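Local coordinates for beta-1,4-galactanase (PDB 1HJQ), which hydrolyses beta-1,4-galactosidic linkages in type I arabinogalactans and belongs to family 53 of the glycoside hydrolases, at residues F80-T85 and N111-S116; S100-L105 and A154-S159; V127-I132 and K174-L179. All coordinates share one frame; numbering follows the deposited sequence.

Overall arrangement
The chain folds into an eight-stranded parallel beta/alpha barrel, and the three contacts lie in its third to fifth strands and the helices around them. Strand 75-80 runs into the loop that begins contact 1. That contact closes when the chain returns along helix 102-123. Contact 2 opens at the start of the same helix, inside the span of contact 1, and closes on helix 150-165, so the two cross. Contact 3 opens at strand 129-132, after contact 1 has closed, and ends at strand 174-179; it crosses contact 2 in turn. Contact 1 ties helix to barrel, contact 2 helix to helix, and contact 3 strand to strand. Contacts 1 and 3 touch where Phe-80 packs on Val-130.

Contact 1 of 3, residues F80-T85 and N111-S116; sequences FHYSDT and NYTLDS. With NAG (2-acetamido-2-deoxy-beta-D-glucopyranose), chain B.
Tyr-82, in the loop after strand 75-80, meets Tyr-112 and Thr-113 of helix 102-123. Its CG stands anti to the carbonyl carbon (chi1 -66°), which sends the ring to the helix. CB of Phe-80 sits over one face of the ring, toward its rim. Further out, CD1 touches CE2 of Tyr-112 at 3.6 Å. The two rings meet rim to rim, with planes 74° apart. CE1 of Tyr-82 lies 3.4 Å from OG1 of Thr-113. At the tip, OH of Tyr-82 donates a hydrogen bond of 2.9 Å to this OG1. The threonine hydroxyl is also bonded to the backbone O of Leu-109. Phe-80 completes the aromatic cluster. Its CE1 is 3.7 Å from OH of Tyr-112, and its CZ is 3.7 Å from CB of Ser-116. Replacing Tyr-82 by an alanine would probably open a gap beside Tyr-112 and leave OG1 of Thr-113 without its phenol donor. Asn-111 carries the N-linked NAG through ND2, away from this buried cluster. Aromatic packing thus joins the helix to the end of strand 75-80 and its loop. The one direct hydrogen bond gives the buried hydroxyl of Tyr-82 an acceptor, and a water links N of Tyr-82 to the phenol of Tyr-112.

Contact 2 of 3, residues S100-L105 and A154-S159; sequences SDINNL and ARLLHS
Ile-102 and Leu-105 of helix 102-123 pack against Arg-155 and Leu-156 of helix 150-165. CD1 of Ile-102 reaches CG of Leu-156 at 4.0 Å. The isoleucine CG1 stands anti to the backbone N (chi1 -165°), and this turns CG1 to the facing helix, where its methyl CD1 meets the leucine. CG1 itself rests 3.8 Å from CG of Arg-155. Leu-105 meets the same leucine, its CG 3.9 Å from CD2 of Leu-156. Leu-156 therefore touches two side chains one turn apart on the facing helix. Its side chain also touches Ala-106 and Leu-109 of that helix.

The arginine chain bends at chi2 (66°) and runs past Ile-102. CG2 of Ile-102 lies 3.9 Å from NH1 of Arg-155. At the far end, OD1 of Asn-103 comes 3.5 Å from NH2 of Arg-155. It lies at the edge of the guanidinium, near its plane. This is a loose polar approach at the outer margin, beside the apolar contacts.

The next shell fixes the start of the helix. Asp-101 is the N-cap. Its OD2 accepts from N of Asn-104 at 3.0 Å, and is met from above the carboxylate plane. Its OD1 uses its syn lone pair to accept from ND2 of Asn-104 at 2.8 Å. Both carboxylate oxygens are therefore held by one residue. Behind the other helix, Leu-157 packs on Phe-201 and on Trp-191 of helix 185-198. Neighbouring helices packed side by side in this way form the outer layer of a TIM barrel.

Contact 3 of 3, residues V127-I132 and K174-L179; sequences VDIVSI and KIMVHL
Strands 129-132 and 174-179 are the parallel fourth and fifth strands of the barrel wall, joined by four backbone hydrogen bonds. N of Lys-174 donates to O of Asp-128. N of Val-130 then donates to O of Lys-174. The return bond from N of Met-176 to O of Val-130 is 2.7 Å, and N of Ile-132 closes the series on O of Met-176. CA of Ser-131 also points a C-H at that last oxygen, 3.1 Å away.

Side chains alternate between the two faces. Ile-129, Ser-131 and Met-176 share the face toward the barrel interior. Lys-174 starts on this face too, but its end leads away to a salt bridge between NZ and Glu-240. The methionine chain turns at chi3 (-71°), which brings its CE 3.8 Å from CG2 of Ile-129. Its SD lies 4.0 Å from CB of Ser-131. Tyr-77 and Met-208 of the flanking strands pack on both Ile-129 and Met-176.

This is the TIM-barrel scheme of clan GH-A, with catalytic residues at the C-terminal ends of the strands. His-178 stands near the end of its strand, and its NE2 is hydrogen-bonded to OE2 of Glu-245, the probable nucleophile. Its side chain also touches Glu-135, the probable proton donor. On the helix-facing side, CD1 of Ile-132 meets CG2 of Ile-175 at 4.0 Å and also touches CG2 of Val-177. Val-177 continues outward onto Trp-191 and Tyr-192 of helix 185-198.

Contact 1 of 3, residues F80-T85 and N111-S116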
# COMPACT_ATOMS: atom_id res chain seq x y z
N PHE A 80 -1.39 -0.77 -7.85
CA PHE A 80 -0.87 -1.46 -9.03
C PHE A 80 0.52 -2.01 -8.77
O PHE A 80 1.38 -1.27 -8.32
CB PHE A 80 -0.75 -0.51 -10.23
CG PHE A 80 -2.04 -0.28 -10.96
CD1 PHE A 80 -2.74 -1.35 -11.51
CD2 PHE A 80 -2.54 1.01 -11.13
CE1 PHE A 80 -3.93 -1.15 -12.20
CE2 PHE A 80 -3.73 1.21 -11.82
CZ PHE A 80 -4.43 0.13 -12.35
N HIS A 81 0.73 -3.29 -9.07
CA HIS A 81 2.06 -3.87 -8.89
C HIS A 81 2.73 -3.92 -10.26
O HIS A 81 3.94 -4.10 -10.36
CB HIS A 81 1.99 -5.29 -8.32
CG HIS A 81 1.79 -5.33 -6.84
ND1 HIS A 81 2.49 -6.20 -6.02
CD2 HIS A 81 0.96 -4.64 -6.02
CE1 HIS A 81 2.10 -6.03 -4.77
NE2 HIS A 81 1.17 -5.09 -4.74
N TYR A 82 1.93 -3.76 -11.31
CA TYR A 82 2.43 -3.81 -12.68
C TYR A 82 3.31 -5.02 -12.89
O TYR A 82 4.42 -4.93 -13.43
CB TYR A 82 3.21 -2.53 -13.02
CG TYR A 82 2.34 -1.30 -13.04
CD1 TYR A 82 1.09 -1.32 -13.67
CD2 TYR A 82 2.77 -0.11 -12.47
CE1 TYR A 82 0.30 -0.19 -13.74
CE2 TYR A 82 1.99 1.04 -12.53
CZ TYR A 82 0.75 0.99 -13.17
OH TYR A 82 -0.02 2.12 -13.27
N SER A 83 2.80 -6.16 -12.46
CA SER A 83 3.49 -7.44 -12.57
C SER A 83 2.43 -8.54 -12.47
O SER A 83 1.29 -8.27 -12.07
CB SER A 83 4.49 -7.56 -11.42
OG SER A 83 5.26 -8.74 -11.53
N ASP A 84 2.77 -9.77 -12.85
CA ASP A 84 1.80 -10.86 -12.75
C ASP A 84 1.80 -11.35 -11.32
O ASP A 84 0.83 -11.95 -10.86
CB ASP A 84 2.18 -12.03 -13.66
CG ASP A 84 1.98 -11.73 -15.13
OD1 ASP A 84 1.21 -10.80 -15.46
OD2 ASP A 84 2.60 -12.44 -15.96
N THR A 85 2.89 -11.06 -10.62
CA THR A 85 3.04 -11.51 -9.26
C THR A 85 3.58 -10.39 -8.35
O THR A 85 3.78 -9.26 -8.80
CB THR A 85 3.98 -12.70 -9.22
OG1 THR A 85 3.81 -13.41 -7.99
CG2 THR A 85 5.41 -12.22 -9.36
N ASN A 111 -1.86 1.85 -21.81
CA ASN A 111 -3.11 1.18 -22.18
C ASN A 111 -3.63 0.37 -21.01
O ASN A 111 -4.82 0.42 -20.69
CB ASN A 111 -2.91 0.22 -23.36
CG ASN A 111 -2.52 0.93 -24.64
OD1 ASN A 111 -2.75 2.12 -24.80
ND2 ASN A 111 -1.94 0.16 -25.56
N TYR A 112 -2.73 -0.37 -20.37
CA TYR A 112 -3.10 -1.20 -19.23
C TYR A 112 -3.75 -0.40 -18.12
O TYR A 112 -4.86 -0.72 -17.69
CB TYR A 112 -1.87 -1.94 -18.68
CG TYR A 112 -2.15 -2.65 -17.38
CD1 TYR A 112 -2.98 -3.77 -17.34
CD2 TYR A 112 -1.66 -2.16 -16.17
CE1 TYR A 112 -3.31 -4.38 -16.13
CE2 TYR A 112 -1.99 -2.76 -14.96
CZ TYR A 112 -2.81 -3.87 -14.95
OH TYR A 112 -3.14 -4.46 -13.75
N THR A 113 -3.06 0.63 -17.66
CA THR A 113 -3.57 1.47 -16.59
C THR A 113 -4.87 2.13 -17.03
O THR A 113 -5.85 2.11 -16.30
CB THR A 113 -2.57 2.57 -16.21
OG1 THR A 113 -1.33 1.97 -15.81
CG2 THR A 113 -3.10 3.41 -15.06
N LEU A 114 -4.86 2.68 -18.24
CA LEU A 114 -6.04 3.34 -18.81
C LEU A 114 -7.25 2.42 -18.75
O LEU A 114 -8.27 2.75 -18.15
CB LEU A 114 -5.77 3.74 -20.26
CG LEU A 114 -6.97 4.37 -20.98
CD1 LEU A 114 -7.35 5.68 -20.31
CD2 LEU A 114 -6.63 4.58 -22.45
N ASP A 115 -7.15 1.27 -19.40
CA ASP A 115 -8.24 0.32 -19.43
C ASP A 115 -8.64 -0.12 -18.03
O ASP A 115 -9.83 -0.22 -17.73
CB ASP A 115 -7.86 -0.90 -20.27
CG ASP A 115 -7.64 -0.54 -21.73
OD1 ASP A 115 -7.77 0.66 -22.07
OD2 ASP A 115 -7.35 -1.45 -22.54
N SER A 116 -7.65 -0.36 -17.17
CA SER A 116 -7.94 -0.79 -15.81
C SER A 116 -8.76 0.25 -15.05
O SER A 116 -9.77 -0.08 -14.42
CB SER A 116 -6.64 -1.05 -15.05
OG SER A 116 -5.96 -2.19 -15.55
C1 NAG B . -1.96 0.55 -26.96
C2 NAG B . -1.22 -0.49 -27.81
C3 NAG B . -1.26 -0.09 -29.30
C4 NAG B . -2.71 0.17 -29.73
C5 NAG B . -3.32 1.22 -28.80
C6 NAG B . -4.75 1.59 -29.15
C7 NAG B . 0.70 -1.79 -27.13
C8 NAG B . 2.11 -2.02 -27.62
N2 NAG B . 0.15 -0.60 -27.36
O3 NAG B . -0.69 -1.11 -30.10
O4 NAG B . -2.75 0.62 -31.08
O5 NAG B . -3.30 0.73 -27.44
O6 NAG B . -5.66 1.12 -28.17
O7 NAG B . 0.10 -2.69 -26.54
O HOH W 1 -0.85 -4.08 -11.73

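Contact 2 of 3, residues S100-L105 and A154-S159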
# COMPACT_ATOMS: atom_id res chain seq x y z
N SER A 100 9.55 -4.92 -25.18
CA SER A 100 10.96 -4.87 -24.80
C SER A 100 11.64 -3.54 -25.11
O SER A 100 12.84 -3.41 -24.91
CB SER A 100 11.73 -5.96 -25.53
OG SER A 100 10.95 -7.14 -25.65
N ASP A 101 10.90 -2.57 -25.64
CA ASP A 101 11.50 -1.27 -25.92
C ASP A 101 10.72 -0.24 -25.11
O ASP A 101 9.50 -0.37 -24.94
CB ASP A 101 11.48 -0.93 -27.42
CG ASP A 101 10.08 -0.88 -27.99
OD1 ASP A 101 9.50 -1.95 -28.26
OD2 ASP A 101 9.55 0.23 -28.15
N ILE A 102 11.43 0.76 -24.60
CA ILE A 102 10.84 1.77 -23.74
C ILE A 102 9.60 2.46 -24.26
O ILE A 102 8.70 2.76 -23.48
CB ILE A 102 11.88 2.84 -23.35
CG1 ILE A 102 11.35 3.67 -22.19
CG2 ILE A 102 12.20 3.74 -24.55
CD1 ILE A 102 11.03 2.86 -20.94
N ASN A 103 9.53 2.71 -25.57
CA ASN A 103 8.36 3.39 -26.11
C ASN A 103 7.13 2.50 -26.08
O ASN A 103 6.04 2.94 -25.71
CB ASN A 103 8.62 3.86 -27.53
CG ASN A 103 7.42 4.56 -28.13
OD1 ASN A 103 7.00 5.61 -27.64
ND2 ASN A 103 6.84 3.97 -29.17
N ASN A 104 7.30 1.24 -26.48
CA ASN A 104 6.18 0.31 -26.48
C ASN A 104 5.79 -0.13 -25.08
O ASN A 104 4.60 -0.24 -24.78
CB ASN A 104 6.50 -0.92 -27.34
CG ASN A 104 6.28 -0.67 -28.82
OD1 ASN A 104 5.25 -0.10 -29.21
ND2 ASN A 104 7.22 -1.10 -29.65
N LEU A 105 6.77 -0.37 -24.21
CA LEU A 105 6.49 -0.78 -22.84
C LEU A 105 5.67 0.31 -22.16
O LEU A 105 4.67 0.04 -21.50
CB LEU A 105 7.78 -1.01 -22.07
CG LEU A 105 7.59 -1.37 -20.59
CD1 LEU A 105 6.75 -2.63 -20.47
CD2 LEU A 105 8.93 -1.56 -19.92
N ALA A 154 11.14 7.51 -15.21
CA ALA A 154 10.30 8.71 -15.27
C ALA A 154 9.39 8.59 -16.48
O ALA A 154 8.24 9.05 -16.48
CB ALA A 154 11.17 9.95 -15.37
N ARG A 155 9.93 7.96 -17.51
CA ARG A 155 9.24 7.74 -18.77
C ARG A 155 8.05 6.81 -18.50
O ARG A 155 6.91 7.08 -18.89
CB ARG A 155 10.25 7.10 -19.73
CG ARG A 155 9.82 7.00 -21.15
CD ARG A 155 9.65 8.35 -21.83
NE ARG A 155 8.99 8.11 -23.09
CZ ARG A 155 9.59 7.65 -24.18
NH1 ARG A 155 10.90 7.40 -24.17
NH2 ARG A 155 8.88 7.37 -25.26
N LEU A 156 8.30 5.72 -17.80
CA LEU A 156 7.25 4.77 -17.48
C LEU A 156 6.17 5.35 -16.58
O LEU A 156 4.98 5.19 -16.83
CB LEU A 156 7.84 3.51 -16.85
CG LEU A 156 8.54 2.61 -17.87
CD1 LEU A 156 9.21 1.45 -17.16
CD2 LEU A 156 7.52 2.11 -18.89
N LEU A 157 6.59 6.04 -15.53
CA LEU A 157 5.63 6.61 -14.60
C LEU A 157 4.75 7.67 -15.25
O LEU A 157 3.55 7.71 -15.01
CB LEU A 157 6.35 7.17 -13.38
CG LEU A 157 7.20 6.11 -12.65
CD1 LEU A 157 7.95 6.75 -11.48
CD2 LEU A 157 6.31 4.98 -12.18
N HIS A 158 5.35 8.50 -16.09
CA HIS A 158 4.58 9.54 -16.77
C HIS A 158 3.41 8.90 -17.53
O HIS A 158 2.26 9.32 -17.40
CB HIS A 158 5.45 10.32 -17.75
CG HIS A 158 4.68 11.31 -18.56
ND1 HIS A 158 4.17 12.48 -18.02
CD2 HIS A 158 4.28 11.30 -19.85
CE1 HIS A 158 3.48 13.12 -18.94
NE2 HIS A 158 3.53 12.43 -20.06
N SER A 159 3.72 7.86 -18.31
CA SER A 159 2.70 7.16 -19.08
C SER A 159 1.62 6.58 -18.17
O SER A 159 0.43 6.68 -18.48
CB SER A 159 3.34 6.04 -19.89
OG SER A 159 4.25 6.55 -20.84

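Contact 3 of 3, residues V127-I132 and K174-L179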
# COMPACT_ATOMS: atom_id res chain seq x y z
N VAL A 127 -12.43 5.29 -7.53
CA VAL A 127 -11.08 5.02 -7.05
C VAL A 127 -10.60 6.33 -6.44
O VAL A 127 -10.60 7.36 -7.11
CB VAL A 127 -10.14 4.63 -8.22
CG1 VAL A 127 -8.77 4.28 -7.67
CG2 VAL A 127 -10.72 3.46 -8.99
N ASP A 128 -10.19 6.30 -5.18
CA ASP A 128 -9.73 7.50 -4.50
C ASP A 128 -8.23 7.72 -4.53
O ASP A 128 -7.77 8.87 -4.62
CB ASP A 128 -10.24 7.46 -3.06
CG ASP A 128 -11.75 7.41 -3.01
OD1 ASP A 128 -12.37 8.43 -3.39
OD2 ASP A 128 -12.32 6.37 -2.62
N ILE A 129 -7.46 6.64 -4.46
CA ILE A 129 -6.01 6.72 -4.53
C ILE A 129 -5.51 5.60 -5.44
O ILE A 129 -6.06 4.50 -5.43
CB ILE A 129 -5.34 6.53 -3.17
CG1 ILE A 129 -5.71 7.66 -2.22
CG2 ILE A 129 -3.83 6.49 -3.34
CD1 ILE A 129 -5.14 7.49 -0.84
N VAL A 130 -4.48 5.89 -6.23
CA VAL A 130 -3.89 4.91 -7.13
C VAL A 130 -2.37 5.03 -7.05
O VAL A 130 -1.82 6.10 -7.30
CB VAL A 130 -4.27 5.16 -8.61
CG1 VAL A 130 -3.77 4.00 -9.46
CG2 VAL A 130 -5.75 5.31 -8.76
N SER A 131 -1.70 3.94 -6.70
CA SER A 131 -0.25 3.98 -6.67
C SER A 131 0.19 3.34 -7.97
O SER A 131 -0.22 2.23 -8.30
CB SER A 131 0.33 3.21 -5.47
OG SER A 131 0.24 1.81 -5.65
N ILE A 132 1.00 4.06 -8.74
CA ILE A 132 1.48 3.53 -9.99
C ILE A 132 2.74 2.72 -9.71
O ILE A 132 3.86 3.14 -9.99
CB ILE A 132 1.76 4.66 -10.99
CG1 ILE A 132 2.49 5.80 -10.29
CG2 ILE A 132 0.44 5.16 -11.57
CD1 ILE A 132 2.87 6.94 -11.22
N LYS A 174 -6.09 10.47 -6.51
CA LYS A 174 -4.79 11.05 -6.27
C LYS A 174 -3.78 10.01 -6.74
O LYS A 174 -3.88 8.84 -6.40
CB LYS A 174 -4.60 11.34 -4.79
CG LYS A 174 -5.63 12.30 -4.25
CD LYS A 174 -5.36 12.70 -2.81
CE LYS A 174 -6.32 13.79 -2.38
NZ LYS A 174 -5.91 14.40 -1.09
N ILE A 175 -2.83 10.44 -7.55
CA ILE A 175 -1.83 9.53 -8.06
C ILE A 175 -0.68 9.47 -7.07
O ILE A 175 -0.14 10.50 -6.67
CB ILE A 175 -1.35 9.98 -9.44
CG1 ILE A 175 -2.56 10.05 -10.39
CG2 ILE A 175 -0.30 9.02 -9.97
CD1 ILE A 175 -2.28 10.73 -11.72
N MET A 176 -0.31 8.26 -6.68
CA MET A 176 0.74 8.05 -5.70
C MET A 176 1.93 7.23 -6.19
O MET A 176 1.78 6.30 -6.98
CB MET A 176 0.14 7.36 -4.46
CG MET A 176 1.17 6.91 -3.44
SD MET A 176 0.53 5.69 -2.29
CE MET A 176 -0.60 6.71 -1.30
N VAL A 177 3.11 7.60 -5.71
CA VAL A 177 4.34 6.88 -6.02
C VAL A 177 4.70 6.23 -4.69
O VAL A 177 4.82 6.92 -3.67
CB VAL A 177 5.47 7.82 -6.50
CG1 VAL A 177 6.80 7.05 -6.55
CG2 VAL A 177 5.13 8.35 -7.89
N HIS A 178 4.85 4.92 -4.71
CA HIS A 178 5.13 4.14 -3.51
C HIS A 178 6.54 3.56 -3.45
O HIS A 178 6.96 2.81 -4.33
CB HIS A 178 4.07 3.02 -3.41
CG HIS A 178 4.29 2.06 -2.29
ND1 HIS A 178 5.04 2.37 -1.18
CD2 HIS A 178 3.83 0.80 -2.09
CE1 HIS A 178 5.04 1.34 -0.34
NE2 HIS A 178 4.31 0.38 -0.88
N LEU A 179 7.25 3.93 -2.39
CA LEU A 179 8.62 3.46 -2.15
C LEU A 179 8.63 2.81 -0.78
O LEU A 179 7.82 3.16 0.08
CB LEU A 179 9.59 4.64 -2.15
CG LEU A 179 10.26 5.11 -3.44
CD1 LEU A 179 9.27 5.19 -4.57
CD2 LEU A 179 10.89 6.47 -3.19